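Local coordinates for protein beta-agarase D (Zobellia galactanivorans, PDB 4ASM) that hydrolyses the beta-1,4 linkages of agarose at random, with retention of anomeric configuration, through the GH16 catalytic domain of this secreted endo-beta-agarase, at residues 37-42 against 84-89; 43-48 against 79-84; 55-60 against 122-127; 321-326 against 349-354. All blocks are in the same frame, centred on the assembly; numbering follows the deposited sequence.

Interaction 1: 37-42 against 84-89. With CA (calcium ion), chain B.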
loop_
_atom_site.group_PDB
_atom_site.type_symbol
_atom_site.label_atom_id
_atom_site.label_comp_id
_atom_site.label_asym_id
_atom_site.label_seq_id
_atom_site.Cartn_x
_atom_site.Cartn_y
_atom_site.Cartn_z
ATOM N N TYR A 37 2.194 -12.426 20.175
ATOM C CA TYR A 37 3.085 -13.539 20.429
ATOM C C TYR A 37 4.526 -13.122 20.172
ATOM O O TYR A 37 4.801 -11.964 19.810
ATOM C CB TYR A 37 2.673 -14.714 19.528
ATOM C CG TYR A 37 2.572 -14.372 18.043
ATOM C CD1 TYR A 37 1.395 -13.835 17.507
ATOM C CD2 TYR A 37 3.651 -14.587 17.193
ATOM C CE1 TYR A 37 1.312 -13.519 16.143
ATOM C CE2 TYR A 37 3.582 -14.258 15.850
ATOM C CZ TYR A 37 2.405 -13.744 15.338
ATOM O OH TYR A 37 2.346 -13.437 13.989
ATOM N N THR A 38 5.449 -14.061 20.364
ATOM C CA THR A 38 6.850 -13.838 20.079
ATOM C C THR A 38 7.245 -14.571 18.809
ATOM O O THR A 38 6.965 -15.762 18.654
ATOM C CB THR A 38 7.745 -14.271 21.282
ATOM O OG1 THR A 38 7.449 -13.427 22.402
ATOM C CG2 THR A 38 9.231 -14.154 20.938
ATOM N N PHE A 39 7.835 -13.830 17.872
ATOM C CA PHE A 39 8.543 -14.404 16.750
ATOM C C PHE A 39 9.893 -13.701 16.713
ATOM O O PHE A 39 9.964 -12.499 16.426
ATOM C CB PHE A 39 7.781 -14.209 15.430
ATOM C CG PHE A 39 8.613 -14.520 14.210
ATOM C CD1 PHE A 39 9.212 -15.764 14.056
ATOM C CD2 PHE A 39 8.810 -13.557 13.222
ATOM C CE1 PHE A 39 10.003 -16.053 12.951
ATOM C CE2 PHE A 39 9.612 -13.821 12.115
ATOM C CZ PHE A 39 10.208 -15.084 11.970
ATOM N N ASN A 40 10.959 -14.421 17.049
ATOM C CA ASN A 40 12.287 -13.831 17.009
ATOM C C ASN A 40 12.825 -13.830 15.582
ATOM O O ASN A 40 12.606 -14.790 14.836
ATOM C CB ASN A 40 13.265 -14.529 17.968
ATOM C CG ASN A 40 12.977 -14.211 19.427
ATOM O OD1 ASN A 40 12.397 -15.037 20.130
ATOM N ND2 ASN A 40 13.369 -13.015 19.887
ATOM N N PRO A 41 13.524 -12.750 15.198
ATOM C CA PRO A 41 13.957 -12.633 13.820
ATOM C C PRO A 41 14.973 -13.712 13.465
ATOM O O PRO A 41 15.751 -14.152 14.329
ATOM C CB PRO A 41 14.625 -11.244 13.773
ATOM C CG PRO A 41 15.009 -10.953 15.194
ATOM C CD PRO A 41 13.938 -11.582 16.003
ATOM N N THR A 42 14.963 -14.132 12.207
ATOM C CA THR A 42 15.851 -15.181 11.709
ATOM C C THR A 42 16.200 -14.930 10.247
ATOM O O THR A 42 15.357 -14.409 9.498
ATOM C CB THR A 42 15.201 -16.593 11.874
ATOM O OG1 THR A 42 16.037 -17.585 11.271
ATOM C CG2 THR A 42 13.820 -16.642 11.215
ATOM N N VAL A 84 12.358 -8.820 10.275
ATOM C CA VAL A 84 10.961 -9.089 10.594
ATOM C C VAL A 84 10.951 -9.768 11.952
ATOM O O VAL A 84 11.705 -10.709 12.174
ATOM C CB VAL A 84 10.354 -10.108 9.586
ATOM C CG1 VAL A 84 8.940 -10.496 10.004
ATOM C CG2 VAL A 84 10.379 -9.557 8.151
ATOM N N ALA A 85 10.127 -9.263 12.863
ATOM C CA ALA A 85 9.930 -9.934 14.160
ATOM C C ALA A 85 8.531 -9.620 14.683
ATOM O O ALA A 85 7.868 -8.684 14.220
ATOM C CB ALA A 85 10.973 -9.462 15.155
ATOM N N VAL A 86 8.070 -10.412 15.647
ATOM C CA VAL A 86 6.849 -10.067 16.361
ATOM C C VAL A 86 7.231 -10.062 17.829
ATOM O O VAL A 86 7.801 -11.037 18.317
ATOM C CB VAL A 86 5.680 -11.046 16.068
ATOM C CG1 VAL A 86 4.388 -10.614 16.767
ATOM C CG2 VAL A 86 5.461 -11.129 14.558
ATOM N N SER A 87 6.945 -8.949 18.509
ATOM C CA SER A 87 7.248 -8.803 19.943
ATOM C C SER A 87 6.636 -7.536 20.487
ATOM O O SER A 87 6.402 -6.579 19.747
ATOM C CB SER A 87 8.762 -8.819 20.223
ATOM O OG SER A 87 9.400 -7.745 19.567
ATOM N N GLY A 88 6.325 -7.543 21.787
ATOM C CA GLY A 88 5.823 -6.330 22.445
ATOM C C GLY A 88 4.436 -5.943 21.984
ATOM O O GLY A 88 3.999 -4.804 22.176
ATOM N N GLY A 89 3.731 -6.894 21.377
ATOM C CA GLY A 89 2.380 -6.665 20.881
ATOM C C GLY A 89 2.299 -6.199 19.427
ATOM O O GLY A 89 1.219 -5.952 18.924
HETATM CA CA CA B . -1.117 -6.216 19.120
HETATM O O HOH W 1 4.149 -9.411 20.320
HETATM O O HOH W 2 12.682 -12.906 10.700
HETATM O O HOH W 3 -0.711 -5.257 21.312
#

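Interaction 2: 43-48 against 79-84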
loop_
_atom_site.group_PDB
_atom_site.type_symbol
_atom_site.label_atom_id
_atom_site.label_comp_id
_atom_site.label_asym_id
_atom_site.label_seq_id
_atom_site.Cartn_x
_atom_site.Cartn_y
_atom_site.Cartn_z
ATOM N N ASN A 43 17.414 -15.308 9.847
ATOM C CA ASN A 43 17.872 -15.283 8.445
ATOM C C ASN A 43 17.166 -16.335 7.589
ATOM O O ASN A 43 17.189 -16.258 6.368
ATOM C CB ASN A 43 19.389 -15.569 8.346
ATOM C CG ASN A 43 20.268 -14.407 8.807
ATOM O OD1 ASN A 43 19.990 -13.239 8.536
ATOM N ND2 ASN A 43 21.372 -14.740 9.484
ATOM N N ASN A 44 16.587 -17.353 8.227
ATOM C CA ASN A 44 15.925 -18.409 7.479
ATOM C C ASN A 44 14.560 -17.964 6.988
ATOM O O ASN A 44 13.892 -17.169 7.656
ATOM C CB ASN A 44 15.790 -19.671 8.325
ATOM C CG ASN A 44 17.125 -20.177 8.819
ATOM O OD1 ASN A 44 18.110 -20.184 8.079
ATOM N ND2 ASN A 44 17.177 -20.558 10.090
ATOM N N VAL A 45 14.156 -18.486 5.836
ATOM C CA VAL A 45 12.781 -18.297 5.363
ATOM C C VAL A 45 11.895 -19.240 6.154
ATOM O O VAL A 45 12.051 -20.471 6.070
ATOM C CB VAL A 45 12.631 -18.619 3.865
ATOM C CG1 VAL A 45 11.164 -18.430 3.442
ATOM C CG2 VAL A 45 13.555 -17.750 3.053
ATOM N N VAL A 46 11.005 -18.668 6.955
ATOM C CA VAL A 46 10.150 -19.447 7.841
ATOM C C VAL A 46 8.719 -18.903 7.873
ATOM O O VAL A 46 8.466 -17.718 7.579
ATOM C CB VAL A 46 10.696 -19.474 9.301
ATOM C CG1 VAL A 46 12.092 -20.080 9.375
ATOM C CG2 VAL A 46 10.687 -18.065 9.901
ATOM N N ASP A 47 7.795 -19.767 8.257
ATOM C CA ASP A 47 6.442 -19.365 8.577
ATOM C C ASP A 47 6.427 -18.912 10.028
ATOM O O ASP A 47 7.217 -19.405 10.854
ATOM C CB ASP A 47 5.473 -20.550 8.454
ATOM C CG ASP A 47 5.290 -21.036 7.029
ATOM O OD1 ASP A 47 5.542 -20.286 6.053
ATOM O OD2 ASP A 47 4.858 -22.205 6.877
ATOM N N PHE A 48 5.509 -18.016 10.363
ATOM C CA PHE A 48 5.333 -17.601 11.751
ATOM C C PHE A 48 3.891 -17.259 12.076
ATOM O O PHE A 48 3.062 -17.076 11.188
ATOM C CB PHE A 48 6.311 -16.480 12.165
ATOM C CG PHE A 48 6.131 -15.165 11.429
ATOM C CD1 PHE A 48 5.289 -14.196 11.946
ATOM C CD2 PHE A 48 6.852 -14.878 10.270
ATOM C CE1 PHE A 48 5.128 -12.941 11.319
ATOM C CE2 PHE A 48 6.697 -13.630 9.637
ATOM C CZ PHE A 48 5.827 -12.671 10.167
ATOM N N TRP A 79 15.305 -6.729 0.371
ATOM C CA TRP A 79 14.527 -7.357 1.419
ATOM C C TRP A 79 15.324 -8.468 2.097
ATOM O O TRP A 79 16.057 -9.223 1.437
ATOM C CB TRP A 79 13.199 -7.869 0.887
ATOM C CG TRP A 79 12.245 -6.785 0.540
ATOM C CD1 TRP A 79 12.004 -5.636 1.244
ATOM C CD2 TRP A 79 11.388 -6.761 -0.587
ATOM N NE1 TRP A 79 11.039 -4.883 0.605
ATOM C CE2 TRP A 79 10.641 -5.553 -0.524
ATOM C CE3 TRP A 79 11.164 -7.648 -1.649
ATOM C CZ2 TRP A 79 9.700 -5.213 -1.493
ATOM C CZ3 TRP A 79 10.223 -7.316 -2.597
ATOM C CH2 TRP A 79 9.496 -6.113 -2.513
ATOM N N MET A 80 15.206 -8.522 3.418
ATOM C CA MET A 80 16.007 -9.417 4.240
ATOM C C MET A 80 15.135 -10.147 5.254
ATOM O O MET A 80 14.325 -9.537 5.969
ATOM C CB MET A 80 17.112 -8.642 4.959
ATOM C CG MET A 80 18.251 -9.550 5.402
ATOM S SD MET A 80 19.587 -8.618 6.084
ATOM C CE MET A 80 20.572 -9.953 6.687
ATOM N N GLN A 81 15.309 -11.464 5.325
ATOM C CA GLN A 81 14.484 -12.293 6.193
ATOM C C GLN A 81 14.536 -11.829 7.641
ATOM O O GLN A 81 13.511 -11.832 8.329
ATOM C CB GLN A 81 14.896 -13.766 6.101
ATOM C CG GLN A 81 14.138 -14.585 5.040
ATOM C CD GLN A 81 14.344 -14.067 3.616
ATOM O OE1 GLN A 81 15.348 -14.367 2.972
ATOM N NE2 GLN A 81 13.391 -13.261 3.132
ATOM N N ASN A 82 15.728 -11.445 8.115
ATOM C CA ASN A 82 15.880 -11.177 9.553
ATOM C C ASN A 82 15.457 -9.772 9.992
ATOM O O ASN A 82 15.685 -9.390 11.146
ATOM C CB ASN A 82 17.290 -11.527 10.068
ATOM C CG ASN A 82 18.330 -10.524 9.650
ATOM O OD1 ASN A 82 18.051 -9.573 8.902
ATOM N ND2 ASN A 82 19.551 -10.717 10.130
ATOM N N HIS A 83 14.849 -9.018 9.071
ATOM C CA HIS A 83 14.309 -7.677 9.389
ATOM C C HIS A 83 12.804 -7.714 9.681
ATOM O O HIS A 83 12.082 -6.760 9.419
ATOM C CB HIS A 83 14.650 -6.684 8.259
ATOM C CG HIS A 83 16.055 -6.175 8.316
ATOM N ND1 HIS A 83 17.133 -6.986 8.617
ATOM C CD2 HIS A 83 16.545 -4.919 8.193
ATOM C CE1 HIS A 83 18.234 -6.250 8.635
ATOM N NE2 HIS A 83 17.906 -4.996 8.379
ATOM N N VAL A 84 12.358 -8.820 10.275
ATOM C CA VAL A 84 10.961 -9.089 10.594
ATOM C C VAL A 84 10.951 -9.768 11.952
ATOM O O VAL A 84 11.705 -10.709 12.174
ATOM C CB VAL A 84 10.354 -10.108 9.586
ATOM C CG1 VAL A 84 8.940 -10.496 10.004
ATOM C CG2 VAL A 84 10.379 -9.557 8.151
HETATM O O HOH W 4 18.250 -12.452 6.933
HETATM O O HOH W 5 17.027 -16.303 3.645
#

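Interaction 3: 55-60 against 122-127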
loop_
_atom_site.group_PDB
_atom_site.type_symbol
_atom_site.label_atom_id
_atom_site.label_comp_id
_atom_site.label_asym_id
_atom_site.label_seq_id
_atom_site.Cartn_x
_atom_site.Cartn_y
_atom_site.Cartn_z
ATOM N N LYS A 55 0.655 -18.020 10.039
ATOM C CA LYS A 55 -0.134 -16.964 9.419
ATOM C C LYS A 55 0.650 -16.179 8.375
ATOM O O LYS A 55 0.045 -15.559 7.510
ATOM C CB LYS A 55 -0.638 -15.985 10.478
ATOM C CG LYS A 55 -1.724 -16.547 11.360
ATOM C CD LYS A 55 -2.249 -15.499 12.309
ATOM C CE LYS A 55 -3.329 -16.079 13.211
ATOM N NZ LYS A 55 -4.624 -16.120 12.481
ATOM N N TRP A 56 1.970 -16.162 8.500
ATOM C CA TRP A 56 2.836 -15.379 7.634
ATOM C C TRP A 56 4.093 -16.147 7.301
ATOM O O TRP A 56 4.454 -17.094 8.017
ATOM C CB TRP A 56 3.295 -14.082 8.335
ATOM C CG TRP A 56 2.200 -13.249 8.917
ATOM C CD1 TRP A 56 1.665 -13.363 10.157
ATOM C CD2 TRP A 56 1.514 -12.157 8.282
ATOM N NE1 TRP A 56 0.689 -12.422 10.348
ATOM C CE2 TRP A 56 0.565 -11.671 9.208
ATOM C CE3 TRP A 56 1.623 -11.530 7.024
ATOM C CZ2 TRP A 56 -0.297 -10.595 8.921
ATOM C CZ3 TRP A 56 0.769 -10.466 6.730
ATOM C CH2 TRP A 56 -0.182 -10.000 7.681
ATOM N N TYR A 57 4.783 -15.721 6.253
ATOM C CA TYR A 57 6.209 -16.029 6.102
ATOM C C TYR A 57 7.009 -14.748 5.877
ATOM O O TYR A 57 6.476 -13.737 5.384
ATOM C CB TYR A 57 6.502 -17.109 5.047
ATOM C CG TYR A 57 5.890 -16.899 3.688
ATOM C CD1 TYR A 57 4.625 -17.393 3.393
ATOM C CD2 TYR A 57 6.584 -16.225 2.682
ATOM C CE1 TYR A 57 4.062 -17.224 2.130
ATOM C CE2 TYR A 57 6.028 -16.049 1.419
ATOM C CZ TYR A 57 4.770 -16.546 1.153
ATOM O OH TYR A 57 4.221 -16.359 -0.107
ATOM N N ASN A 58 8.285 -14.796 6.258
ATOM C CA ASN A 58 9.146 -13.615 6.295
ATOM C C ASN A 58 9.825 -13.308 4.967
ATOM O O ASN A 58 11.008 -12.914 4.928
ATOM C CB ASN A 58 10.163 -13.705 7.456
ATOM C CG ASN A 58 11.093 -14.919 7.348
ATOM O OD1 ASN A 58 10.869 -15.830 6.535
ATOM N ND2 ASN A 58 12.146 -14.931 8.173
ATOM N N LYS A 59 9.058 -13.430 3.881
ATOM C CA LYS A 59 9.584 -13.167 2.558
ATOM C C LYS A 59 8.491 -12.585 1.665
ATOM O O LYS A 59 7.315 -12.769 1.930
ATOM C CB LYS A 59 10.159 -14.478 1.963
ATOM C CG LYS A 59 10.879 -14.338 0.634
ATOM C CD LYS A 59 11.545 -15.679 0.298
ATOM C CE LYS A 59 12.214 -15.627 -1.063
ATOM N NZ LYS A 59 13.133 -16.802 -1.245
ATOM N N TYR A 60 8.920 -11.885 0.618
ATOM C CA TYR A 60 8.025 -11.483 -0.457
ATOM C C TYR A 60 7.320 -12.710 -1.038
ATOM O O TYR A 60 7.827 -13.823 -0.972
ATOM C CB TYR A 60 8.888 -10.823 -1.517
ATOM C CG TYR A 60 8.200 -10.252 -2.713
ATOM C CD1 TYR A 60 7.254 -9.221 -2.584
ATOM C CD2 TYR A 60 8.538 -10.677 -3.990
ATOM C CE1 TYR A 60 6.655 -8.636 -3.719
ATOM C CE2 TYR A 60 7.934 -10.118 -5.112
ATOM C CZ TYR A 60 6.999 -9.096 -4.975
ATOM O OH TYR A 60 6.405 -8.530 -6.098
ATOM N N CYS A 122 10.048 -7.794 4.678
ATOM C CA CYS A 122 8.894 -7.983 3.812
ATOM C C CYS A 122 8.253 -9.292 4.215
ATOM O O CYS A 122 8.964 -10.297 4.338
ATOM C CB CYS A 122 9.338 -8.053 2.345
ATOM S SG CYS A 122 7.968 -8.107 1.164
ATOM N N ILE A 123 6.938 -9.285 4.425
ATOM C CA ILE A 123 6.227 -10.508 4.775
ATOM C C ILE A 123 5.015 -10.696 3.896
ATOM O O ILE A 123 4.463 -9.726 3.363
ATOM C CB ILE A 123 5.803 -10.537 6.273
ATOM C CG1 ILE A 123 4.674 -9.543 6.542
ATOM C CG2 ILE A 123 7.009 -10.271 7.166
ATOM C CD1 ILE A 123 4.170 -9.601 7.995
ATOM N N THR A 124 4.565 -11.951 3.805
ATOM C CA THR A 124 3.355 -12.323 3.070
ATOM C C THR A 124 2.454 -13.174 3.981
ATOM O O THR A 124 2.948 -14.077 4.670
ATOM C CB THR A 124 3.744 -13.188 1.872
ATOM O OG1 THR A 124 4.642 -12.459 1.022
ATOM C CG2 THR A 124 2.526 -13.566 1.059
ATOM N N ASN A 125 1.160 -12.879 3.992
ATOM C CA ASN A 125 0.162 -13.656 4.728
ATOM C C ASN A 125 -0.161 -14.949 3.993
ATOM O O ASN A 125 -0.196 -14.980 2.752
ATOM C CB ASN A 125 -1.093 -12.777 4.952
ATOM C CG ASN A 125 -2.006 -13.284 6.053
ATOM O OD1 ASN A 125 -2.274 -12.573 7.042
ATOM N ND2 ASN A 125 -2.514 -14.465 5.882
ATOM N N LYS A 126 -0.362 -16.030 4.756
ATOM C CA LYS A 126 -0.597 -17.342 4.126
ATOM C C LYS A 126 -2.035 -17.523 3.638
ATOM O O LYS A 126 -2.337 -18.516 2.973
ATOM C CB LYS A 126 -0.235 -18.452 5.107
ATOM C CG LYS A 126 1.226 -18.392 5.479
ATOM C CD LYS A 126 2.019 -19.423 4.749
ATOM C CE LYS A 126 2.201 -20.640 5.594
ATOM N NZ LYS A 126 2.939 -21.654 4.805
ATOM N N THR A 127 -2.909 -16.576 3.980
ATOM C CA THR A 127 -4.308 -16.627 3.593
ATOM C C THR A 127 -4.586 -15.486 2.630
ATOM O O THR A 127 -4.441 -14.313 3.011
ATOM C CB THR A 127 -5.238 -16.526 4.815
ATOM O OG1 THR A 127 -4.886 -17.558 5.748
ATOM C CG2 THR A 127 -6.716 -16.682 4.385
HETATM O O HOH W 6 -3.035 -16.698 7.500
#

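Interaction 4: 321-326 against 349-354. With CA (calcium ion), chain B; IMD (imidazole), chain C.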
loop_
_atom_site.group_PDB
_atom_site.type_symbol
_atom_site.label_atom_id
_atom_site.label_comp_id
_atom_site.label_asym_id
_atom_site.label_seq_id
_atom_site.Cartn_x
_atom_site.Cartn_y
_atom_site.Cartn_z
ATOM N N ILE A 321 -1.693 -10.730 0.990
ATOM C CA ILE A 321 -1.458 -9.574 1.876
ATOM C C ILE A 321 0.037 -9.487 2.143
ATOM O O ILE A 321 0.648 -10.468 2.604
ATOM C CB ILE A 321 -2.175 -9.697 3.233
ATOM C CG1 ILE A 321 -3.675 -9.877 3.057
ATOM C CG2 ILE A 321 -1.883 -8.454 4.093
ATOM C CD1 ILE A 321 -4.372 -10.412 4.315
ATOM N N ILE A 322 0.612 -8.326 1.841
ATOM C CA ILE A 322 2.036 -8.073 2.031
ATOM C C ILE A 322 2.219 -6.845 2.922
ATOM O O ILE A 322 1.521 -5.830 2.780
ATOM C CB ILE A 322 2.742 -7.838 0.672
ATOM C CG1 ILE A 322 2.571 -9.095 -0.225
ATOM C CG2 ILE A 322 4.208 -7.485 0.885
ATOM C CD1 ILE A 322 3.045 -8.944 -1.649
ATOM N N ILE A 323 3.130 -6.951 3.883
ATOM C CA ILE A 323 3.516 -5.785 4.674
ATOM C C ILE A 323 5.001 -5.643 4.514
ATOM O O ILE A 323 5.740 -6.628 4.631
ATOM C CB ILE A 323 3.124 -5.935 6.163
ATOM C CG1 ILE A 323 1.615 -6.132 6.276
ATOM C CG2 ILE A 323 3.596 -4.687 6.942
ATOM C CD1 ILE A 323 1.144 -6.409 7.700
ATOM N N ASN A 324 5.471 -4.428 4.236
ATOM C CA ASN A 324 6.908 -4.239 4.062
ATOM C C ASN A 324 7.358 -2.798 4.239
ATOM O O ASN A 324 6.542 -1.907 4.459
ATOM C CB ASN A 324 7.416 -4.813 2.708
ATOM C CG ASN A 324 7.089 -3.924 1.499
ATOM O OD1 ASN A 324 6.795 -2.746 1.638
ATOM N ND2 ASN A 324 7.186 -4.492 0.305
ATOM N N VAL A 325 8.665 -2.603 4.124
ATOM C CA VAL A 325 9.262 -1.290 4.020
ATOM C C VAL A 325 10.024 -1.271 2.685
ATOM O O VAL A 325 10.603 -2.281 2.291
ATOM C CB VAL A 325 10.199 -1.041 5.225
ATOM C CG1 VAL A 325 11.205 0.105 4.965
ATOM C CG2 VAL A 325 9.337 -0.807 6.487
ATOM N N GLU A 326 10.021 -0.123 1.997
ATOM C CA GLU A 326 10.710 0.016 0.706
ATOM C C GLU A 326 11.447 1.325 0.583
ATOM O O GLU A 326 10.944 2.369 0.999
ATOM C CB GLU A 326 9.723 -0.075 -0.467
ATOM C CG GLU A 326 9.103 -1.451 -0.610
ATOM C CD GLU A 326 8.048 -1.506 -1.705
ATOM O OE1 GLU A 326 7.891 -0.516 -2.467
ATOM O OE2 GLU A 326 7.384 -2.564 -1.818
ATOM N N ASN A 349 13.070 3.951 12.262
ATOM C CA ASN A 349 13.233 3.082 11.111
ATOM C C ASN A 349 12.605 1.712 11.255
ATOM O O ASN A 349 13.011 0.768 10.572
ATOM C CB ASN A 349 14.710 2.951 10.794
ATOM C CG ASN A 349 15.293 4.266 10.358
ATOM O OD1 ASN A 349 14.970 4.743 9.269
ATOM N ND2 ASN A 349 16.086 4.886 11.218
ATOM N N ASN A 350 11.599 1.631 12.122
ATOM C CA ASN A 350 10.956 0.371 12.471
ATOM C C ASN A 350 9.449 0.533 12.429
ATOM O O ASN A 350 8.851 1.200 13.269
ATOM C CB ASN A 350 11.411 -0.081 13.860
ATOM C CG ASN A 350 10.902 -1.449 14.232
ATOM O OD1 ASN A 350 10.545 -2.259 13.383
ATOM N ND2 ASN A 350 10.888 -1.730 15.532
ATOM N N LEU A 351 8.840 -0.095 11.429
ATOM C CA LEU A 351 7.393 -0.064 11.256
ATOM C C LEU A 351 6.746 -0.984 12.286
ATOM O O LEU A 351 7.137 -2.130 12.390
ATOM C CB LEU A 351 7.065 -0.526 9.830
ATOM C CG LEU A 351 5.588 -0.539 9.449
ATOM C CD1 LEU A 351 5.019 0.856 9.312
ATOM C CD2 LEU A 351 5.407 -1.303 8.141
ATOM N N LEU A 352 5.746 -0.485 13.023
ATOM C CA LEU A 352 5.063 -1.294 14.054
ATOM C C LEU A 352 3.612 -1.484 13.688
ATOM O O LEU A 352 2.872 -0.504 13.571
ATOM C CB LEU A 352 5.134 -0.600 15.425
ATOM C CG LEU A 352 6.522 -0.381 16.025
ATOM C CD1 LEU A 352 6.389 0.288 17.378
ATOM C CD2 LEU A 352 7.319 -1.674 16.148
ATOM N N VAL A 353 3.192 -2.737 13.501
ATOM C CA VAL A 353 1.785 -3.026 13.257
ATOM C C VAL A 353 1.210 -3.741 14.486
ATOM O O VAL A 353 1.582 -4.865 14.830
ATOM C CB VAL A 353 1.548 -3.857 11.972
ATOM C CG1 VAL A 353 0.053 -4.069 11.735
ATOM C CG2 VAL A 353 2.211 -3.176 10.737
ATOM N N ASP A 354 0.300 -3.054 15.156
ATOM C CA ASP A 354 -0.350 -3.599 16.341
ATOM C C ASP A 354 -1.253 -4.771 15.976
ATOM O O ASP A 354 -1.281 -5.793 16.678
ATOM C CB ASP A 354 -1.136 -2.461 16.990
ATOM C CG ASP A 354 -1.782 -2.832 18.325
ATOM O OD1 ASP A 354 -1.460 -3.891 18.924
ATOM O OD2 ASP A 354 -2.618 -2.034 18.779
HETATM CA CA CA B . -1.117 -6.216 19.120
HETATM N N1 IMD C . 3.104 -1.291 -3.688
HETATM C C2 IMD C . 4.214 -2.017 -3.474
HETATM N N3 IMD C . 5.013 -1.336 -2.627
HETATM C C4 IMD C . 4.407 -0.174 -2.291
HETATM C C5 IMD C . 3.194 -0.152 -2.966
HETATM O O HOH W 3 -0.711 -5.257 21.312
#

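Interaction 1: 37-42 against 84-89
Phe39 and Val86 make a lone antiparallel bridge, the one point at which the irregular run 37-42 pairs with strand 84-87 of the GH16 jelly roll, and a tyrosine ring beside it lies against the same valine. The bridge is a hydrogen-bonded pair. Phe39 N donates to Val86 O at 2.8 Å, nearly straight at 172°, and Val86 N answers to Phe39 O at 2.9 Å, in the carbonyl plane and on a lone pair. Tyr37 CG sits between its own backbone N and carbonyl carbon (chi1 53°), and the ring turns a face to Val86: CG1 lies 3.9 Å from the Tyr37 centroid and only 14° off the normal, a CH-pi contact. The hydroxyl of that ring is hydrogen-bonded to Asp33. Phe39 stacks on Phe48, and at its edge, in the ring plane, Phe39 CE2 meets Val84 CG1 at 4.0 Å. Farther along, Pro41 CD rests on Ala85 CB at 3.7 Å. Water takes over where the strand pairing stops. One molecule accepts from Thr42 N and lies within bonding distance of Val84 O; another donates to Tyr37 O at 2.7 Å and accepts from Gly89 N. The chain then delivers Gly89 to the calcium ion, whose site Asp9, Asp34, Asn36 and Asp354 also build: Gly89 O stands 2.4 Å from the metal.

Interaction 2: 43-48 against 79-84
Gln81, in the type I beta turn from Met80 to His83, presses its side chain on the backbone oxygens of Asn43 and Asn44 and on Val45 CG2. Its CB lies 3.4 Å from Asn43 O, and a bend at chi2 (61°) swings CD round to Val45, whose CG2 is 3.8 Å from Gln81 CD. One residue on, Asn82 lies alongside Asn43, the two side chains pointing the same way with their amide planes 34° apart. Water fills in the polar links: one molecule joins Asn43 O to Gln81 OE1, another Asn43 OD1 to Asn82 N. Past the turn, Phe48 and Val84 cross at about a right angle, Phe48 CZ touching Val84 CG1 at 3.8 Å. In the next shell the turn is closed by His83 N to Met80 O at 3.2 Å, and Phe48 meets the ring of Trp56. The side chain of Asn58 hydrogen-bonds to Asn44 O and Val46 N, and its backbone holds the Gln81 amide, with Asn58 O accepting from Gln81 NE2.

Interaction 3: 55-60 against 122-127
Tyr57 and Thr124 form the hydrogen-bonded pair of a short antiparallel ladder, with Trp56 and Asn125 the non-hydrogen-bonded pair beside it. Among the backbone bonds, Tyr57 N to Thr124 O measures 2.9 Å and Thr124 N to Tyr57 O 3.1 Å, both nearly along the C=O axis. Lys126 N reaches Lys55 O at 2.8 Å, standing 45° above the carbonyl plane. One side-chain bond joins them: Thr124 OG1 donates to Lys59 O at 2.8 Å, in the plane of that carbonyl. Three CH-pi contacts follow. The six-membered ring of Trp56 has Ile123 CD1 3.8 Å from its centroid over one face and Asn125 CB over the opposite one, while its NE1 is hydrogen-bonded to Asp33. Tyr57 CG lies between its backbone N and carbonyl carbon (chi1 51°), and Thr124 CB sits over the ring face, 3.9 Å from the centroid. At that ring's edge Lys126 CD comes 3.6 Å from Tyr57 CD1, on the way to a salt bridge with Asp47. An alanine at Tyr57 would probably leave a gap beside Thr124 CB and Lys126 CD, and Asn62 N without its hydroxyl partner. The sulfur contact is Cys122 SG at the Tyr60 ring edge, 5.3 Å from its centroid. Toward strand 47-48, Lys55 and Trp56 both face Phe48, a classic beta bulge in strand 56-57, which lies between strands 47-48 and 112-125 of the GH16 jelly roll.

Interaction 4: 321-326 against 349-354
Ile323 and Val325 point toward Leu351 and Val353 across the interior of the GH16 jelly roll, and the two strands, running antiparallel at 159° with their axes 8.4 Å apart, pack chiefly through apolar side chains. Leu351 carries most of it. Its CG is anti to the backbone N (chi1 -179°), and the side chain crosses that of Ile323 at about a right angle, with Ile323 CG2 4.0 Å from Leu351 CD2. Val325 instead slides past Leu351 in the opposite direction, its CG2 4.1 Å from Leu351 CB. Val353 makes the looser touch, CG2 to Ile323 CG2 at 4.3 Å. Asn324 points away from Leu351. Its ND2 donates to Glu326 OE2 at 2.9 Å, meeting the anti side of the carboxylate, and an imidazole, probably from the crystallisation liquor, donates a hydrogen bond from N3 to the same Glu326 OE2 at 2.8 Å while also bonding Glu160, the nucleophile by similarity. An alanine in place of Glu326, a substrate-binding residue by similarity, would probably leave Asn324 ND2 and the imidazole without this acceptor and the amide freer to turn. At the end of 349-354, Asp354 OD1 binds the calcium ion at 2.4 Å. Strand 321-326 lies between strands 112-125 and 147-153, whereas 350-354 pairs with other strands, among them 90-96, whose Ile93 also touches Ile323.

In the fold
The four contacts form a continuous path from the calcium site to the catalytic cleft. Interactions 1 and 2 share Val84, and Phe39 of the first stacks on Phe48 of the second. Interactions 2 and 3, with centres about 9 Å apart, are joined where Phe48 N lies 2.7 Å from Trp56 O. Val84 CG1 packs at 3.4 Å on Ile123 CG2 of interaction 3, and Ile123 N in turn approaches Ile323 O of interaction 4 at 2.9 Å. Gly89 and Asp354 tie interactions 1 and 4 to one calcium ion. At the cleft, Trp79 NE1 sits 3.1 Å from Val325 O, beside Glu326; residues 80-90 probably also bind substrate, as judged by similarity.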